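Local coordinates for early 35 kDa protein (Autographa californica nucleopolyhedrovirus, PDB 1P35) that inhibits host caspases and so blocks the apoptotic response of the infected insect cell, and also suppresses the host's antiviral RNA interference, at residues E184-T188 / G189-Y193; P219-K223 / N224-V228; Q203-G206 / E207-E210. All coordinates share one frame; numbering follows the deposited sequence.

Contact 1 (E184-T188 / G189-Y193); sequences EINDT and GLYEY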
loop_
_atom_site.group_PDB
_atom_site.type_symbol
_atom_site.label_atom_id
_atom_site.label_comp_id
_atom_site.label_asym_id
_atom_site.label_seq_id
_atom_site.Cartn_x
_atom_site.Cartn_y
_atom_site.Cartn_z
ATOM N N GLU A 184 -13.632 -26.065 -8.693
ATOM C CA GLU A 184 -14.692 -26.904 -9.191
ATOM C C GLU A 184 -14.006 -27.754 -10.314
ATOM O O GLU A 184 -13.027 -27.326 -10.931
ATOM C CB GLU A 184 -15.777 -26.067 -9.820
ATOM C CG GLU A 184 -15.307 -25.277 -10.989
ATOM C CD GLU A 184 -14.651 -23.950 -10.615
ATOM O OE1 GLU A 184 -14.193 -23.768 -9.474
ATOM O OE2 GLU A 184 -14.574 -23.085 -11.492
ATOM N N ILE A 185 -14.522 -28.942 -10.586
ATOM C CA ILE A 185 -13.949 -29.805 -11.647
ATOM C C ILE A 185 -14.145 -29.181 -13.034
ATOM O O ILE A 185 -15.093 -28.406 -13.209
ATOM C CB ILE A 185 -14.661 -31.169 -11.629
ATOM C CG1 ILE A 185 -14.577 -31.760 -10.218
ATOM C CG2 ILE A 185 -14.041 -32.130 -12.658
ATOM C CD1 ILE A 185 -15.431 -33.018 -10.030
ATOM N N ASN A 186 -13.247 -29.454 -13.998
ATOM C CA ASN A 186 -13.419 -28.976 -15.406
ATOM C C ASN A 186 -13.178 -30.185 -16.348
ATOM O O ASN A 186 -12.638 -31.219 -15.936
ATOM C CB ASN A 186 -12.476 -27.828 -15.828
ATOM C CG ASN A 186 -10.998 -28.248 -15.827
ATOM O OD1 ASN A 186 -10.610 -29.284 -16.409
ATOM N ND2 ASN A 186 -10.169 -27.441 -15.175
ATOM N N ASP A 187 -13.558 -30.056 -17.611
ATOM C CA ASP A 187 -13.458 -31.198 -18.526
ATOM C C ASP A 187 -12.074 -31.659 -18.913
ATOM O O ASP A 187 -11.849 -32.842 -19.115
ATOM C CB ASP A 187 -14.261 -30.920 -19.798
ATOM C CG ASP A 187 -15.722 -30.665 -19.512
ATOM O OD1 ASP A 187 -16.383 -31.567 -18.934
ATOM O OD2 ASP A 187 -16.195 -29.562 -19.856
ATOM N N THR A 188 -11.151 -30.724 -19.015
ATOM C CA THR A 188 -9.800 -31.053 -19.390
ATOM C C THR A 188 -9.032 -31.871 -18.320
ATOM O O THR A 188 -8.206 -32.700 -18.655
ATOM C CB THR A 188 -9.028 -29.759 -19.689
ATOM O OG1 THR A 188 -8.660 -29.125 -18.455
ATOM C CG2 THR A 188 -9.902 -28.795 -20.461
ATOM N N GLY A 189 -9.303 -31.633 -17.042
ATOM C CA GLY A 189 -8.578 -32.327 -15.962
ATOM C C GLY A 189 -7.285 -31.616 -15.535
ATOM O O GLY A 189 -6.530 -32.135 -14.738
ATOM N N LEU A 190 -7.011 -30.442 -16.109
ATOM C CA LEU A 190 -5.850 -29.640 -15.739
ATOM C C LEU A 190 -6.374 -28.357 -15.088
ATOM O O LEU A 190 -7.295 -27.699 -15.612
ATOM C CB LEU A 190 -5.044 -29.244 -16.958
ATOM C CG LEU A 190 -4.238 -30.300 -17.677
ATOM C CD1 LEU A 190 -3.493 -29.586 -18.815
ATOM C CD2 LEU A 190 -3.252 -30.971 -16.676
ATOM N N TYR A 191 -5.755 -27.977 -13.984
ATOM C CA TYR A 191 -6.233 -26.812 -13.223
ATOM C C TYR A 191 -5.153 -25.775 -13.089
ATOM O O TYR A 191 -3.962 -26.116 -12.990
ATOM C CB TYR A 191 -6.718 -27.307 -11.840
ATOM C CG TYR A 191 -7.794 -28.369 -11.965
ATOM C CD1 TYR A 191 -7.458 -29.721 -12.227
ATOM C CD2 TYR A 191 -9.153 -28.008 -11.963
ATOM C CE1 TYR A 191 -8.435 -30.670 -12.487
ATOM C CE2 TYR A 191 -10.152 -28.943 -12.227
ATOM C CZ TYR A 191 -9.794 -30.268 -12.495
ATOM O OH TYR A 191 -10.794 -31.155 -12.825
ATOM N N GLU A 192 -5.558 -24.505 -13.142
ATOM C CA GLU A 192 -4.597 -23.384 -13.040
ATOM C C GLU A 192 -4.719 -22.835 -11.655
ATOM O O GLU A 192 -5.834 -22.674 -11.174
ATOM C CB GLU A 192 -4.945 -22.243 -14.014
ATOM C CG GLU A 192 -4.837 -22.547 -15.496
ATOM C CD GLU A 192 -5.238 -21.366 -16.373
ATOM O OE1 GLU A 192 -4.425 -20.436 -16.560
ATOM O OE2 GLU A 192 -6.380 -21.361 -16.862
ATOM N N TYR A 193 -3.592 -22.574 -10.999
ATOM C CA TYR A 193 -3.628 -21.986 -9.658
ATOM C C TYR A 193 -2.954 -20.620 -9.593
ATOM O O TYR A 193 -2.034 -20.347 -10.319
ATOM C CB TYR A 193 -2.931 -22.851 -8.654
ATOM C CG TYR A 193 -3.574 -24.156 -8.345
ATOM C CD1 TYR A 193 -3.426 -25.268 -9.203
ATOM C CD2 TYR A 193 -4.248 -24.329 -7.124
ATOM C CE1 TYR A 193 -3.923 -26.527 -8.833
ATOM C CE2 TYR A 193 -4.738 -25.563 -6.747
ATOM C CZ TYR A 193 -4.578 -26.664 -7.580
ATOM O OH TYR A 193 -5.047 -27.878 -7.111
#
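From Asn186 to Gly189 the backbone curls through two helix-like residues into a glycine of positive phi (88°), which turns the chain back toward the strand that begins at Tyr191. The carboxamide of Asn186 spans the curl with both of its polar atoms. Asn186 OD1 accepts from Gly189 N at 2.8 Å, nearly in line with the CG-OD1 bond, and also from the hydroxyl of Thr188, OG1 at 2.8 Å, which comes in from above the amide plane. Thr188 OG1 in turn accepts from Leu190 N, two residues on, at 3.2 Å. On the amide's other arm, Asn186 ND2 donates to Leu190 O at 2.9 Å. These three bonds, two on OD1 and one from ND2, hold the amide in its rotation. ND2 of Asn186 lies over one face of the Tyr191 ring, the amide and ring planes only 21° apart. Tyr191 reaches back alongside Ile185, and its OH accepts an almost straight bond (168°) from Asn186 N; Ile185 CG2 touches the same OH. Around this loop, Ile185 rests on Pro138 and Lys139 of helix 137-140, Asp187 bonds to the hydroxyl of Tyr135, and Tyr191 pairs through its backbone with Ser286 of strand 284-286.

Contact 2 (P219-K223 / N224-V228); sequences PSSFK and NSEKV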
loop_
_atom_site.group_PDB
_atom_site.type_symbol
_atom_site.label_atom_id
_atom_site.label_comp_id
_atom_site.label_asym_id
_atom_site.label_seq_id
_atom_site.Cartn_x
_atom_site.Cartn_y
_atom_site.Cartn_z
ATOM N N PRO A 219 5.658 -21.638 -14.816
ATOM C CA PRO A 219 5.623 -20.734 -15.979
ATOM C C PRO A 219 7.005 -20.812 -16.628
ATOM O O PRO A 219 7.997 -21.009 -15.906
ATOM C CB PRO A 219 5.450 -19.339 -15.332
ATOM C CG PRO A 219 4.753 -19.657 -14.063
ATOM C CD PRO A 219 5.574 -20.833 -13.586
ATOM N N SER A 220 7.086 -20.660 -17.950
ATOM C CA SER A 220 8.383 -20.676 -18.671
ATOM C C SER A 220 8.941 -19.263 -18.852
ATOM O O SER A 220 8.181 -18.315 -19.049
ATOM C CB SER A 220 8.244 -21.291 -20.064
ATOM O OG SER A 220 9.397 -21.006 -20.860
ATOM N N SER A 221 10.265 -19.115 -18.779
ATOM C CA SER A 221 10.895 -17.797 -18.945
ATOM C C SER A 221 11.301 -17.688 -20.396
ATOM O O SER A 221 11.854 -16.679 -20.822
ATOM C CB SER A 221 12.158 -17.643 -18.096
ATOM O OG SER A 221 13.231 -18.392 -18.658
ATOM N N PHE A 222 11.046 -18.759 -21.138
ATOM C CA PHE A 222 11.353 -18.832 -22.561
ATOM C C PHE A 222 12.834 -18.700 -22.962
ATOM O O PHE A 222 13.146 -18.496 -24.140
ATOM C CB PHE A 222 10.471 -17.821 -23.310
ATOM C CG PHE A 222 8.996 -18.090 -23.148
ATOM C CD1 PHE A 222 8.471 -19.359 -23.447
ATOM C CD2 PHE A 222 8.138 -17.108 -22.644
ATOM C CE1 PHE A 222 7.113 -19.651 -23.243
ATOM C CE2 PHE A 222 6.773 -17.389 -22.437
ATOM C CZ PHE A 222 6.262 -18.664 -22.736
ATOM N N LYS A 223 13.735 -18.811 -21.983
ATOM C CA LYS A 223 15.169 -18.768 -22.254
ATOM C C LYS A 223 15.476 -20.158 -22.787
ATOM O O LYS A 223 14.766 -21.120 -22.492
ATOM C CB LYS A 223 15.976 -18.493 -20.971
ATOM C CG LYS A 223 15.962 -17.030 -20.475
ATOM C CD LYS A 223 16.973 -16.155 -21.233
ATOM C CE LYS A 223 18.417 -16.636 -20.982
ATOM N NZ LYS A 223 19.443 -15.911 -21.794
ATOM N N ASN A 224 16.527 -20.263 -23.582
ATOM C CA ASN A 224 16.905 -21.533 -24.184
ATOM C C ASN A 224 17.091 -22.705 -23.216
ATOM O O ASN A 224 16.398 -23.737 -23.299
ATOM C CB ASN A 224 18.203 -21.351 -24.975
ATOM C CG ASN A 224 18.624 -22.619 -25.698
ATOM O OD1 ASN A 224 19.750 -22.717 -26.213
ATOM N ND2 ASN A 224 17.713 -23.601 -25.756
ATOM N N SER A 225 18.050 -22.532 -22.313
ATOM C CA SER A 225 18.430 -23.555 -21.360
ATOM C C SER A 225 17.688 -23.629 -20.022
ATOM O O SER A 225 18.236 -24.180 -19.059
ATOM C CB SER A 225 19.906 -23.394 -21.056
ATOM O OG SER A 225 20.124 -22.173 -20.353
ATOM N N GLU A 226 16.470 -23.107 -19.920
ATOM C CA GLU A 226 15.802 -23.189 -18.620
ATOM C C GLU A 226 15.484 -24.629 -18.199
ATOM O O GLU A 226 15.126 -25.494 -19.005
ATOM C CB GLU A 226 14.510 -22.367 -18.589
ATOM C CG GLU A 226 13.473 -22.879 -19.560
ATOM C CD GLU A 226 12.209 -22.082 -19.470
ATOM O OE1 GLU A 226 12.342 -20.871 -19.250
ATOM O OE2 GLU A 226 11.107 -22.647 -19.625
ATOM N N LYS A 227 15.615 -24.864 -16.908
ATOM C CA LYS A 227 15.324 -26.163 -16.324
ATOM C C LYS A 227 14.500 -25.931 -15.036
ATOM O O LYS A 227 14.656 -24.941 -14.353
ATOM C CB LYS A 227 16.644 -26.893 -16.002
ATOM C CG LYS A 227 17.586 -26.111 -15.077
ATOM C CD LYS A 227 18.946 -26.783 -14.833
ATOM C CE LYS A 227 19.934 -25.817 -14.145
ATOM N NZ LYS A 227 20.198 -24.575 -14.988
ATOM N N VAL A 228 13.605 -26.840 -14.725
ATOM C CA VAL A 228 12.835 -26.720 -13.511
ATOM C C VAL A 228 13.477 -27.625 -12.470
ATOM O O VAL A 228 13.741 -28.805 -12.757
ATOM C CB VAL A 228 11.408 -27.147 -13.791
ATOM C CG1 VAL A 228 10.682 -27.329 -12.500
ATOM C CG2 VAL A 228 10.734 -26.040 -14.699
#
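Ser220, Ser221 and Glu226 join the two sides of a surface loop, in which an ST turn at Ser220 is followed by a type I beta turn from Lys223 to Glu226 that leads into strand 227-234. It is a compact example of one carboxylate filling the inside of a bend. Glu226 starts with CG lodged between its own backbone N and carbonyl carbon (chi1 64°), then runs on extended beyond CG, so that CD is carried across the loop to the two serines. OE1 takes two bonds there. Ser221 N donates to the syn lone pair of Glu226 OE1 at 2.8 Å, while Ser221 OG meets Glu226 OE1 at 2.7 Å, nearly in line with the C-O bond. Glu226 OE2 receives Ser220 OG at 2.7 Å on the syn side, tilted 32° from the carboxylate plane. Three donors on two oxygens leave the group little freedom to rotate. Leu245 of strand 238-249 touches both Ser221 and Glu226, placing the cluster beside that strand. The serine hydroxyls have a second task, because each also accepts from the backbone two residues on; the bond from Lys223 N to Ser221 OG is weak. At Ser220, OG stands opposite its own backbone N (chi1 166°), and from there Ser220 OG accepts from Phe222 N at 2.8 Å while donating a hydrogen bond to Glu226 OE2.

Contact 3 (Q203-G206 / E207-E210); sequences QFDG and EQFE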
loop_
_atom_site.group_PDB
_atom_site.type_symbol
_atom_site.label_atom_id
_atom_site.label_comp_id
_atom_site.label_asym_id
_atom_site.label_seq_id
_atom_site.Cartn_x
_atom_site.Cartn_y
_atom_site.Cartn_z
ATOM N N GLN A 203 0.756 -28.217 12.047
ATOM C CA GLN A 203 1.827 -29.192 11.985
ATOM C C GLN A 203 2.310 -29.374 10.548
ATOM O O GLN A 203 1.552 -29.243 9.585
ATOM C CB GLN A 203 1.334 -30.542 12.516
ATOM C CG GLN A 203 1.087 -30.603 14.020
ATOM C CD GLN A 203 0.531 -31.952 14.434
ATOM O OE1 GLN A 203 1.046 -33.000 14.025
ATOM N NE2 GLN A 203 -0.519 -31.938 15.249
ATOM N N PHE A 204 3.580 -29.705 10.418
ATOM C CA PHE A 204 4.190 -29.951 9.120
ATOM C C PHE A 204 3.724 -31.283 8.553
ATOM O O PHE A 204 3.554 -32.260 9.291
ATOM C CB PHE A 204 5.705 -30.000 9.284
ATOM C CG PHE A 204 6.452 -30.060 8.003
ATOM C CD1 PHE A 204 6.383 -28.997 7.094
ATOM C CD2 PHE A 204 7.267 -31.154 7.711
ATOM C CE1 PHE A 204 7.110 -29.015 5.920
ATOM C CE2 PHE A 204 8.007 -31.179 6.525
ATOM C CZ PHE A 204 7.928 -30.109 5.632
ATOM N N ASP A 205 3.492 -31.320 7.240
ATOM C CA ASP A 205 3.127 -32.573 6.582
ATOM C C ASP A 205 3.973 -32.638 5.302
ATOM O O ASP A 205 3.530 -32.282 4.194
ATOM C CB ASP A 205 1.628 -32.640 6.272
ATOM C CG ASP A 205 1.191 -34.033 5.763
ATOM O OD1 ASP A 205 2.026 -34.789 5.217
ATOM O OD2 ASP A 205 -0.003 -34.364 5.896
ATOM N N GLY A 206 5.219 -33.064 5.485
ATOM C CA GLY A 206 6.159 -33.152 4.380
ATOM C C GLY A 206 5.626 -33.964 3.219
ATOM O O GLY A 206 5.691 -33.561 2.072
ATOM N N GLU A 207 5.045 -35.105 3.505
ATOM C CA GLU A 207 4.562 -35.900 2.412
ATOM C C GLU A 207 3.416 -35.260 1.601
ATOM O O GLU A 207 3.377 -35.397 0.378
ATOM C CB GLU A 207 4.124 -37.253 2.982
ATOM C CG GLU A 207 3.363 -38.182 2.065
ATOM C CD GLU A 207 3.015 -39.511 2.756
ATOM O OE1 GLU A 207 3.653 -39.854 3.784
ATOM O OE2 GLU A 207 2.116 -40.220 2.263
ATOM N N GLN A 208 2.471 -34.599 2.269
ATOM C CA GLN A 208 1.343 -33.999 1.556
ATOM C C GLN A 208 1.872 -32.847 0.716
ATOM O O GLN A 208 1.394 -32.608 -0.377
ATOM C CB GLN A 208 0.270 -33.459 2.537
ATOM C CG GLN A 208 -1.046 -33.008 1.869
ATOM C CD GLN A 208 -2.092 -32.485 2.896
ATOM O OE1 GLN A 208 -3.104 -31.883 2.526
ATOM N NE2 GLN A 208 -1.844 -32.744 4.178
ATOM N N PHE A 209 2.873 -32.149 1.244
ATOM C CA PHE A 209 3.418 -31.016 0.544
ATOM C C PHE A 209 4.241 -31.511 -0.693
ATOM O O PHE A 209 4.171 -30.889 -1.777
ATOM C CB PHE A 209 4.269 -30.126 1.495
ATOM C CG PHE A 209 3.484 -29.490 2.656
ATOM C CD1 PHE A 209 2.103 -29.359 2.582
ATOM C CD2 PHE A 209 4.134 -29.079 3.845
ATOM C CE1 PHE A 209 1.325 -28.836 3.687
ATOM C CE2 PHE A 209 3.380 -28.566 4.957
ATOM C CZ PHE A 209 1.982 -28.453 4.859
ATOM N N GLU A 210 4.984 -32.611 -0.545
ATOM C CA GLU A 210 5.789 -33.163 -1.660
ATOM C C GLU A 210 4.886 -33.522 -2.801
ATOM O O GLU A 210 5.123 -33.153 -3.949
ATOM C CB GLU A 210 6.588 -34.409 -1.242
ATOM C CG GLU A 210 7.718 -34.077 -0.276
ATOM C CD GLU A 210 8.572 -35.282 0.065
ATOM O OE1 GLU A 210 9.142 -35.890 -0.879
ATOM O OE2 GLU A 210 8.670 -35.598 1.278
#
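The N-cap of helix 206-215 is formed by Asp205, whose carboxylate accepts from Gln208 N through OD1 at 3.0 Å. A second bond reinforces the cap: Asp205 OD2 accepts from Gln208 NE2, also at 3.0 Å. Both donors stand well above the carboxylate plane, and the carboxylate and amide planes are 80° apart, close to perpendicular. Asp205 CG lies opposite its backbone N (chi1 -172°), which brings OD1 to the N-H of Gln208 and OD2 to the amide of its side chain; Gln208 stretches out extended to meet them, its OE1 being held by Ile293 N. Behind the cap, the carbonyl of Asp205 accepts the first helical bond, from Phe209 N to Asp205 O at 3.0 Å, and the same oxygen sits over one face of the Phe209 ring. That ring turns an edge to the face of Phe204 in an offset edge-to-face pair, with centroids 5.5 Å apart and planes at 71°; CD2 of Phe209 comes within 3.6 Å of Phe204 CE1. Phe209 also stacks on Phe268. A carboxylate at the N-terminal end of a helix, with two N-H donors on it, would probably be stabilised in its charged form, even with Glu207 nearby.

Overall arrangement
Followed from the N terminus, the three contacts come in series: contact 1 closes the loop leading into strand 191-199, contact 3 starts helix 206-215 after the link from that strand, and contact 2 closes the loop between that helix and strand 227-234. None nests in or crosses another, and none touches another; their centres lie 23 to 27 Å apart. They lie along successive elements: strand 191-199, helix 206-215 and strand 227-234. Contact 1 ties its strand to helix 137-140 and strand 284-286, contact 3 seats the helix start against strands 238-249 and 292-295, and contact 2 sets its loop on strand 238-249.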